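Local coordinates for AB hydrolase-1 domain-containing protein (Parabacteroides distasonis, PDB 4Q34) that is probably an esterase of the alpha/beta hydrolase family, although its substrate and physiological role have not been established, at residues 56-61 with 143-148; 127-132 with 302-307; 232-237 with 274-279. All coordinates share one frame; numbering follows the deposited sequence. Where two conformers were deposited one is given.

In the fold
All three contacts join loops or helix ends. Interactions 1 and 2 hold the loops at the two ends of helix 134-142; interaction 3 shares no element with them. Interaction 1 is the buried one, about 12 Å from the chain centre, and pairs its loops by a backbone hydrogen bond, a hydrogen bond between two glutamine amides, and water, with the second subunit against it. Interaction 2, centred about 20 Å from it and partly buried, reaches the turn that starts helix 306-319 through a stacked amide pair and one backbone bond. Interaction 3 lies on the opposite side of the chain's centre from interaction 1; its contact is mainly apolar, with a glutamine closing its surface side.

Interaction 1: residues 56-61 with 143-148; sequences GQFSKT and QMTPTI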
loop_
_atom_site.group_PDB
_atom_site.type_symbol
_atom_site.label_atom_id
_atom_site.label_comp_id
_atom_site.label_asym_id
_atom_site.label_seq_id
_atom_site.Cartn_x
_atom_site.Cartn_y
_atom_site.Cartn_z
ATOM N N GLY A 56 -3.692 9.519 9.641
ATOM C CA GLY A 56 -2.281 9.658 9.253
ATOM C C GLY A 56 -1.525 8.357 9.013
ATOM O O GLY A 56 -0.339 8.408 8.736
ATOM N N GLN A 57 -2.201 7.199 9.106
ATOM C CA GLN A 57 -1.571 5.882 9.085
ATOM C C GLN A 57 -2.194 5.083 7.945
ATOM O O GLN A 57 -3.178 5.524 7.309
ATOM C CB GLN A 57 -1.837 5.163 10.401
ATOM C CG GLN A 57 -1.232 5.866 11.633
ATOM C CD GLN A 57 0.267 5.646 11.797
ATOM O OE1 GLN A 57 0.780 4.534 11.617
ATOM N NE2 GLN A 57 0.964 6.684 12.242
ATOM N N PHE A 58 -1.684 3.880 7.767
ATOM C CA PHE A 58 -2.257 2.974 6.760
ATOM C C PHE A 58 -2.167 1.554 7.288
ATOM O O PHE A 58 -2.089 1.330 8.512
ATOM C CB PHE A 58 -1.650 3.236 5.352
ATOM C CG PHE A 58 -0.177 2.941 5.216
ATOM C CD1 PHE A 58 0.800 3.850 5.644
ATOM C CD2 PHE A 58 0.277 1.719 4.653
ATOM C CE1 PHE A 58 2.167 3.594 5.476
ATOM C CE2 PHE A 58 1.642 1.479 4.513
ATOM C CZ PHE A 58 2.592 2.372 4.978
ATOM N N SER A 59 -2.256 0.586 6.387
ATOM C CA SER A 59 -2.213 -0.806 6.787
ATOM C C SER A 59 -0.983 -1.158 7.619
ATOM O O SER A 59 -1.039 -2.125 8.375
ATOM C CB SER A 59 -2.250 -1.686 5.537
ATOM O OG SER A 59 -1.137 -1.460 4.705
ATOM N N LYS A 60 0.132 -0.436 7.433
ATOM C CA LYS A 60 1.367 -0.653 8.190
ATOM C C LYS A 60 1.191 -0.662 9.716
ATOM O O LYS A 60 1.952 -1.335 10.416
ATOM C CB LYS A 60 2.395 0.399 7.739
ATOM C CG LYS A 60 3.793 0.359 8.300
ATOM C CD LYS A 60 4.452 -0.973 8.317
ATOM C CE LYS A 60 5.953 -0.883 8.082
ATOM N NZ LYS A 60 6.716 -1.515 9.143
ATOM N N THR A 61 0.147 0.010 10.199
ATOM C CA THR A 61 -0.295 -0.081 11.588
ATOM C C THR A 61 -0.210 -1.492 12.123
ATOM O O THR A 61 0.193 -1.707 13.226
ATOM C CB THR A 61 -1.741 0.390 11.726
ATOM O OG1 THR A 61 -1.822 1.755 11.283
ATOM C CG2 THR A 61 -2.230 0.274 13.155
ATOM N N GLN A 143 5.938 5.449 8.564
ATOM C CA GLN A 143 4.666 4.727 8.383
ATOM C C GLN A 143 3.423 5.660 8.345
ATOM O O GLN A 143 2.275 5.200 8.237
ATOM C CB GLN A 143 4.506 3.610 9.417
ATOM C CG GLN A 143 4.144 4.036 10.810
ATOM C CD GLN A 143 3.961 2.831 11.737
ATOM O OE1 GLN A 143 4.821 1.952 11.797
ATOM N NE2 GLN A 143 2.845 2.802 12.457
HETATM N N MSE A 144 3.663 6.977 8.398
HETATM C CA MSE A 144 2.599 7.946 8.203
HETATM C C MSE A 144 2.450 8.196 6.721
HETATM O O MSE A 144 3.424 8.114 5.954
HETATM C CB MSE A 144 2.952 9.237 8.940
HETATM C CG MSE A 144 3.157 9.027 10.423
HETATM SE SE MSE A 144 3.753 10.710 11.184
HETATM C CE MSE A 144 3.495 10.116 13.053
ATOM N N THR A 145 1.225 8.478 6.298
ATOM C CA THR A 145 0.924 8.815 4.897
ATOM C C THR A 145 -0.285 9.764 4.920
ATOM O O THR A 145 -1.130 9.643 5.791
ATOM C CB THR A 145 0.714 7.522 4.055
ATOM O OG1 THR A 145 0.955 7.787 2.685
ATOM C CG2 THR A 145 -0.633 6.925 4.210
ATOM N N PRO A 146 -0.392 10.705 3.948
ATOM C CA PRO A 146 -1.419 11.722 3.998
ATOM C C PRO A 146 -2.777 11.284 3.449
ATOM O O PRO A 146 -2.877 10.286 2.737
ATOM C CB PRO A 146 -0.816 12.867 3.179
ATOM C CG PRO A 146 0.042 12.134 2.165
ATOM C CD PRO A 146 0.627 10.994 2.916
ATOM N N THR A 147 -3.817 12.001 3.846
ATOM C CA THR A 147 -5.157 11.848 3.304
ATOM C C THR A 147 -5.284 12.682 2.056
ATOM O O THR A 147 -5.097 13.908 2.078
ATOM C CB THR A 147 -6.192 12.257 4.362
ATOM O OG1 THR A 147 -6.054 11.374 5.496
ATOM C CG2 THR A 147 -7.605 12.233 3.830
ATOM N N ILE A 148 -5.663 12.029 0.963
ATOM C CA ILE A 148 -5.746 12.693 -0.332
ATOM C C ILE A 148 -7.186 13.157 -0.537
ATOM O O ILE A 148 -7.957 12.640 -1.367
ATOM C CB ILE A 148 -5.233 11.791 -1.487
ATOM C CG1 ILE A 148 -3.925 11.064 -1.099
ATOM C CG2 ILE A 148 -5.029 12.607 -2.746
ATOM C CD1 ILE A 148 -2.837 11.955 -0.531
HETATM O O HOH W 1 0.713 3.162 9.192
HETATM O O HOH W 2 7.053 1.202 10.872
HETATM O O HOH W 3 2.184 0.079 14.200
#
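Residues G56 and Q57 meet Q143, M144 and T145 where the loop after strand 49-52, which in alpha/beta hydrolases commonly contributes to the oxyanion hole, lies against the chain leaving helix 134-142. Two direct hydrogen bonds tie the loops. T145 N donates to G56 O, standing 44° out of the carbonyl plane, and the same oxygen receives a CA-H...O contact from M144 CA at 3.0 Å. The second joins two side-chain amides: Q143 NE2 gives a hydrogen to Q57 OE1 over 2.8 Å. The two amide planes are turned 60° apart, yet OE1 stays close to the amide plane of Q143. Chi1 of 76° places Q143 CG between its backbone N and carbonyl carbon, and the extended chain beyond carries the amide to Q57 OE1.

Water fills in the polar network. Water 1 accepts from F58 N at 2.9 Å and lies within bonding distance of Q57 OE1 and Q143 O; water 3 accepts from Q143 NE2 and donates to T61 O. K60 turns its ammonium to T64 O and to S13 O of the second subunit.

Carbon contacts lie beside these bonds. K60 CG packs on Q143 CB at 3.5 Å, the side chains crossing at about a right angle, while the F58 ring meets T145 CG2 through CD1 at 3.7 Å. F58 CE1 also comes within 3.2 Å of Q143 O. Y35 of the second subunit approaches that ring edge-to-face, so the contact is part of the subunit interface. Within its own loop F58 O is gripped twice by T61, by the backbone N and, at 2.8 Å, by OG1.

Interaction 2: residues 127-132 with 302-307; sequences GVQFKR and SDLNNI
The type I beta turn D303-N306, which leads into helix 306-319, packs against an inverse gamma turn centred on Q129 in the loop ahead of helix 134-142. One backbone hydrogen bond links them: L304 N donates to Q129 O over 2.8 Å, nearly straight at 166°, with the nitrogen well above the carbonyl plane. D303 CB lies 3.3 Å from the same Q129 O.

Chi2 of -77° brings Q129 CD over the N305 amide, 3.6 Å from N305 CG. The two amide planes are only 4° apart and stack, while the chains behind them cross at about a right angle. Q129 OE1 also reaches L304 CB at 3.4 Å, and L304 CD1 lies 3.5 Å from F130 N.

Each amide also has a partner in the loop after strand 283-287: Q129 NE2 donates to H294 O, and N305 OD1 accepts from N296 ND2. T297 of the same loop, where alpha/beta hydrolases usually carry their catalytic histidine, bonds D303 OD1. An alanine in place of Q129 would probably leave the N305 amide without its stacking partner and H294 O without that donor. The chemistry, an amide stack whose polar ends are bonded outside the two segments, implies a contact in which one directional backbone bond and a flat amide pair set the orientation, with leucine carbon packed beside them.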
loop_
_atom_site.group_PDB
_atom_site.type_symbol
_atom_site.label_atom_id
_atom_site.label_comp_id
_atom_site.label_asym_id
_atom_site.label_seq_id
_atom_site.Cartn_x
_atom_site.Cartn_y
_atom_site.Cartn_z
ATOM N N GLY A 127 9.867 2.619 31.173
ATOM C CA GLY A 127 9.175 1.346 30.986
ATOM C C GLY A 127 8.338 1.224 29.730
ATOM O O GLY A 127 7.601 0.252 29.583
ATOM N N VAL A 128 8.406 2.208 28.843
ATOM C CA VAL A 128 7.568 2.173 27.633
ATOM C C VAL A 128 7.930 0.957 26.792
ATOM O O VAL A 128 9.094 0.603 26.661
ATOM C CB VAL A 128 7.631 3.506 26.819
ATOM C CG1 VAL A 128 8.976 3.686 26.110
ATOM C CG2 VAL A 128 6.471 3.615 25.839
ATOM N N GLN A 129 6.913 0.355 26.168
ATOM C CA GLN A 129 7.053 -0.873 25.381
ATOM C C GLN A 129 7.374 -0.513 23.914
ATOM O O GLN A 129 6.661 -0.874 22.977
ATOM C CB GLN A 129 5.735 -1.672 25.449
ATOM C CG GLN A 129 5.426 -2.270 26.811
ATOM C CD GLN A 129 6.228 -3.511 27.141
ATOM O OE1 GLN A 129 6.992 -4.011 26.335
ATOM N NE2 GLN A 129 6.047 -4.021 28.360
ATOM N N PHE A 130 8.462 0.217 23.747
ATOM C CA PHE A 130 8.844 0.778 22.468
ATOM C C PHE A 130 10.372 0.817 22.452
ATOM O O PHE A 130 11.048 1.232 23.447
ATOM C CB PHE A 130 8.190 2.161 22.312
ATOM C CG PHE A 130 8.222 2.740 20.927
ATOM C CD1 PHE A 130 9.336 3.470 20.463
ATOM C CD2 PHE A 130 7.125 2.600 20.103
ATOM C CE1 PHE A 130 9.352 4.054 19.223
ATOM C CE2 PHE A 130 7.126 3.176 18.837
ATOM C CZ PHE A 130 8.241 3.886 18.394
ATOM N N LYS A 131 10.945 0.341 21.352
ATOM C CA LYS A 131 12.398 0.340 21.184
ATOM C C LYS A 131 12.925 1.760 21.042
ATOM O O LYS A 131 12.333 2.576 20.346
ATOM C CB LYS A 131 12.829 -0.533 20.002
ATOM C CG LYS A 131 14.266 -1.029 20.195
ATOM C CD LYS A 131 14.780 -1.848 19.024
ATOM C CE LYS A 131 16.248 -2.224 19.222
ATOM N NZ LYS A 131 16.620 -3.235 18.195
ATOM N N ARG A 132 14.042 2.056 21.695
ATOM C CA ARG A 132 14.484 3.444 21.863
ATOM C C ARG A 132 15.543 3.916 20.858
ATOM O O ARG A 132 16.106 4.980 21.035
ATOM C CB ARG A 132 15.017 3.655 23.301
ATOM C CG ARG A 132 13.977 3.548 24.405
ATOM C CD ARG A 132 14.642 3.040 25.682
ATOM N NE ARG A 132 13.931 3.387 26.912
ATOM C CZ ARG A 132 12.708 2.967 27.228
ATOM N NH1 ARG A 132 12.023 2.206 26.392
ATOM N NH2 ARG A 132 12.162 3.328 28.380
ATOM N N SER A 302 1.634 -2.908 18.001
ATOM C CA SER A 302 3.029 -2.934 17.469
ATOM C C SER A 302 4.091 -2.718 18.553
ATOM O O SER A 302 5.283 -2.676 18.265
ATOM C CB SER A 302 3.216 -1.934 16.304
ATOM O OG SER A 302 2.875 -0.592 16.665
ATOM N N ASP A 303 3.632 -2.564 19.785
ATOM C CA ASP A 303 4.539 -2.386 20.928
ATOM C C ASP A 303 5.397 -3.652 21.162
ATOM O O ASP A 303 5.107 -4.717 20.620
ATOM C CB ASP A 303 3.729 -2.079 22.185
ATOM C CG ASP A 303 3.226 -0.644 22.250
ATOM O OD1 ASP A 303 3.699 0.260 21.510
ATOM O OD2 ASP A 303 2.317 -0.421 23.075
ATOM N N LEU A 304 6.405 -3.540 22.028
ATOM C CA LEU A 304 7.324 -4.659 22.308
ATOM C C LEU A 304 6.634 -5.876 22.850
ATOM O O LEU A 304 7.125 -6.981 22.609
ATOM C CB LEU A 304 8.434 -4.239 23.273
ATOM C CG LEU A 304 9.393 -3.180 22.700
ATOM C CD1 LEU A 304 10.322 -2.704 23.827
ATOM C CD2 LEU A 304 10.214 -3.728 21.541
ATOM N N ASN A 305 5.517 -5.697 23.559
ATOM C CA ASN A 305 4.764 -6.823 24.144
ATOM C C ASN A 305 3.536 -7.170 23.304
ATOM O O ASN A 305 2.523 -7.639 23.838
ATOM C CB ASN A 305 4.323 -6.478 25.584
ATOM C CG ASN A 305 3.404 -5.271 25.652
ATOM O OD1 ASN A 305 3.202 -4.557 24.666
ATOM N ND2 ASN A 305 2.797 -5.064 26.806
ATOM N N ASN A 306 3.610 -6.916 22.009
ATOM C CA ASN A 306 2.427 -7.080 21.167
ATOM C C ASN A 306 1.914 -8.521 21.078
ATOM O O ASN A 306 0.732 -8.747 20.816
ATOM C CB ASN A 306 2.580 -6.458 19.782
ATOM C CG ASN A 306 3.564 -7.186 18.881
ATOM O OD1 ASN A 306 4.449 -7.894 19.310
ATOM N ND2 ASN A 306 3.381 -6.994 17.564
ATOM N N ILE A 307 2.795 -9.489 21.323
ATOM C CA ILE A 307 2.326 -10.874 21.358
ATOM C C ILE A 307 1.366 -11.072 22.537
ATOM O O ILE A 307 0.352 -11.741 22.442
ATOM C CB ILE A 307 3.504 -11.886 21.348
ATOM C CG1 ILE A 307 4.275 -11.781 20.008
ATOM C CG2 ILE A 307 2.986 -13.298 21.616
ATOM C CD1 ILE A 307 5.598 -12.539 19.932
#

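Interaction 3: residues 232-237 with 274-279; sequences SVFMEY and KMLNDQ
L276 CD2 sits over one face of the F234 ring, 3.6 Å from its centroid and 21° off the ring normal, a CH-pi contact. The methyl is displaced toward the rim on the CZ side, and L276 CD2 to F234 CZ, 3.4 Å, is its closest approach to the ring. Chi1 of -177° sets F234 CG anti to the backbone N, which brings it closer to L276 CD2 than CB is. At the edge of the same ring, near its plane, M275 CB stands 4.1 Å from F234 CZ. The second methyl of L276, CD1, rests 3.7 Å from Y237 CB, so L276 touches the F234 ring and the CB of Y237.

The contact joins two helix ends. Helix 257-277 is the crossover of a beta-alpha-beta unit between the adjacent parallel strands 242-246 and 283-287 of the alpha/beta hydrolase sheet, whereas 232-237 belongs to the excursion that precedes strand 242-246. Strand 204-207 borders both sides, with P207 touching F234 and M275, and Y237 sends its hydroxyl to W183 O.

Toward the surface, selenomethionine M235 folds over the end of the second segment, its chain bent at chi2 and chi3. M235 SE lies 3.8 Å from Q279 CB, and M235 CE reaches Q279 O at 3.5 Å, the two side chains crossing at about a right angle. Within 274-279, K274 NZ and D278 OD1 form a salt bridge of 3.0 Å that uses the syn lone pair of the carboxylate oxygen.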
loop_
_atom_site.group_PDB
_atom_site.type_symbol
_atom_site.label_atom_id
_atom_site.label_comp_id
_atom_site.label_asym_id
_atom_site.label_seq_id
_atom_site.Cartn_x
_atom_site.Cartn_y
_atom_site.Cartn_z
ATOM N N SER A 232 -32.988 4.233 18.693
ATOM C CA SER A 232 -32.925 2.972 17.926
ATOM C C SER A 232 -31.566 2.699 17.294
ATOM O O SER A 232 -31.193 1.534 17.076
ATOM C CB SER A 232 -34.026 2.938 16.835
ATOM O OG SER A 232 -33.696 3.809 15.769
ATOM N N VAL A 233 -30.806 3.750 17.016
ATOM C CA VAL A 233 -29.465 3.633 16.487
ATOM C C VAL A 233 -28.500 3.224 17.621
ATOM O O VAL A 233 -27.679 2.328 17.450
ATOM C CB VAL A 233 -29.040 4.933 15.791
ATOM C CG1 VAL A 233 -27.595 4.872 15.379
ATOM C CG2 VAL A 233 -29.926 5.161 14.570
ATOM N N PHE A 234 -28.646 3.871 18.762
ATOM C CA PHE A 234 -27.842 3.502 19.945
ATOM C C PHE A 234 -28.002 2.023 20.253
ATOM O O PHE A 234 -27.006 1.354 20.538
ATOM C CB PHE A 234 -28.237 4.353 21.140
ATOM C CG PHE A 234 -27.402 4.089 22.379
ATOM C CD1 PHE A 234 -26.055 4.446 22.396
ATOM C CD2 PHE A 234 -27.967 3.495 23.508
ATOM C CE1 PHE A 234 -25.284 4.244 23.520
ATOM C CE2 PHE A 234 -27.180 3.273 24.655
ATOM C CZ PHE A 234 -25.854 3.654 24.643
HETATM N N MSE A 235 -29.231 1.506 20.139
HETATM C CA MSE A 235 -29.482 0.080 20.431
HETATM C C MSE A 235 -28.745 -0.849 19.503
HETATM O O MSE A 235 -28.527 -2.023 19.842
HETATM C CB MSE A 235 -30.977 -0.287 20.397
HETATM C CG MSE A 235 -31.774 0.438 21.466
HETATM SE SE MSE A 235 -31.284 -0.101 23.323
HETATM C CE MSE A 235 -31.536 -2.052 23.068
ATOM N N GLU A 236 -28.358 -0.381 18.311
ATOM C CA GLU A 236 -27.593 -1.247 17.407
ATOM C C GLU A 236 -26.263 -1.678 18.006
ATOM O O GLU A 236 -25.807 -2.779 17.723
ATOM C CB GLU A 236 -27.385 -0.642 15.993
ATOM C CG GLU A 236 -28.608 -0.032 15.315
ATOM C CD GLU A 236 -29.627 -1.018 14.784
ATOM O OE1 GLU A 236 -29.415 -2.248 14.936
ATOM O OE2 GLU A 236 -30.650 -0.532 14.211
ATOM N N TYR A 237 -25.675 -0.881 18.925
ATOM C CA TYR A 237 -24.388 -1.205 19.508
ATOM C C TYR A 237 -24.486 -2.255 20.638
ATOM O O TYR A 237 -23.476 -2.607 21.225
ATOM C CB TYR A 237 -23.688 0.075 20.004
ATOM C CG TYR A 237 -23.477 1.015 18.825
ATOM C CD1 TYR A 237 -22.436 0.812 17.953
ATOM C CD2 TYR A 237 -24.318 2.087 18.594
ATOM C CE1 TYR A 237 -22.267 1.609 16.815
ATOM C CE2 TYR A 237 -24.145 2.897 17.494
ATOM C CZ TYR A 237 -23.124 2.658 16.605
ATOM O OH TYR A 237 -22.946 3.511 15.516
ATOM N N LYS A 274 -21.057 0.861 29.999
ATOM C CA LYS A 274 -22.053 0.681 31.050
ATOM C C LYS A 274 -23.476 0.929 30.499
ATOM O O LYS A 274 -24.399 0.132 30.711
ATOM C CB LYS A 274 -21.711 1.569 32.251
ATOM C CG LYS A 274 -22.769 1.602 33.349
ATOM C CD LYS A 274 -23.091 0.226 33.862
ATOM C CE LYS A 274 -23.809 0.325 35.206
ATOM N NZ LYS A 274 -24.399 -0.997 35.547
HETATM N N MSE A 275 -23.639 2.025 29.755
HETATM C CA MSE A 275 -24.926 2.379 29.231
HETATM C C MSE A 275 -25.415 1.352 28.256
HETATM O O MSE A 275 -26.583 1.000 28.284
HETATM C CB MSE A 275 -24.853 3.755 28.573
HETATM C CG MSE A 275 -24.769 4.780 29.692
HETATM SE SE MSE A 275 -24.633 6.563 28.886
HETATM C CE MSE A 275 -26.254 6.392 27.765
ATOM N N LEU A 276 -24.533 0.844 27.406
ATOM C CA LEU A 276 -24.947 -0.230 26.471
ATOM C C LEU A 276 -25.240 -1.547 27.186
ATOM O O LEU A 276 -26.216 -2.243 26.883
ATOM C CB LEU A 276 -23.912 -0.428 25.380
ATOM C CG LEU A 276 -23.883 0.674 24.315
ATOM C CD1 LEU A 276 -22.601 0.627 23.480
ATOM C CD2 LEU A 276 -25.119 0.591 23.428
ATOM N N ASN A 277 -24.406 -1.880 28.155
ATOM C CA ASN A 277 -24.619 -3.146 28.877
ATOM C C ASN A 277 -25.946 -3.109 29.659
ATOM O O ASN A 277 -26.667 -4.128 29.752
ATOM C CB ASN A 277 -23.444 -3.451 29.800
ATOM C CG ASN A 277 -22.162 -3.814 29.030
ATOM O OD1 ASN A 277 -22.215 -4.261 27.891
ATOM N ND2 ASN A 277 -21.019 -3.637 29.661
ATOM N N ASP A 278 -26.325 -1.920 30.163
ATOM C CA ASP A 278 -27.600 -1.765 30.844
ATOM C C ASP A 278 -28.813 -1.953 29.914
ATOM O O ASP A 278 -29.961 -2.150 30.396
ATOM C CB ASP A 278 -27.695 -0.392 31.508
ATOM C CG ASP A 278 -26.863 -0.276 32.759
ATOM O OD1 ASP A 278 -26.407 -1.313 33.302
ATOM O OD2 ASP A 278 -26.667 0.866 33.218
ATOM N N GLN A 279 -28.582 -1.858 28.606
ATOM C CA GLN A 279 -29.601 -2.046 27.578
ATOM C C GLN A 279 -29.461 -3.413 26.896
ATOM O O GLN A 279 -30.055 -3.648 25.816
ATOM C CB GLN A 279 -29.487 -0.954 26.507
ATOM C CG GLN A 279 -29.916 0.425 26.957
ATOM C CD GLN A 279 -31.268 0.440 27.655
ATOM O OE1 GLN A 279 -32.301 0.152 27.059
ATOM N NE2 GLN A 279 -31.256 0.794 28.926
#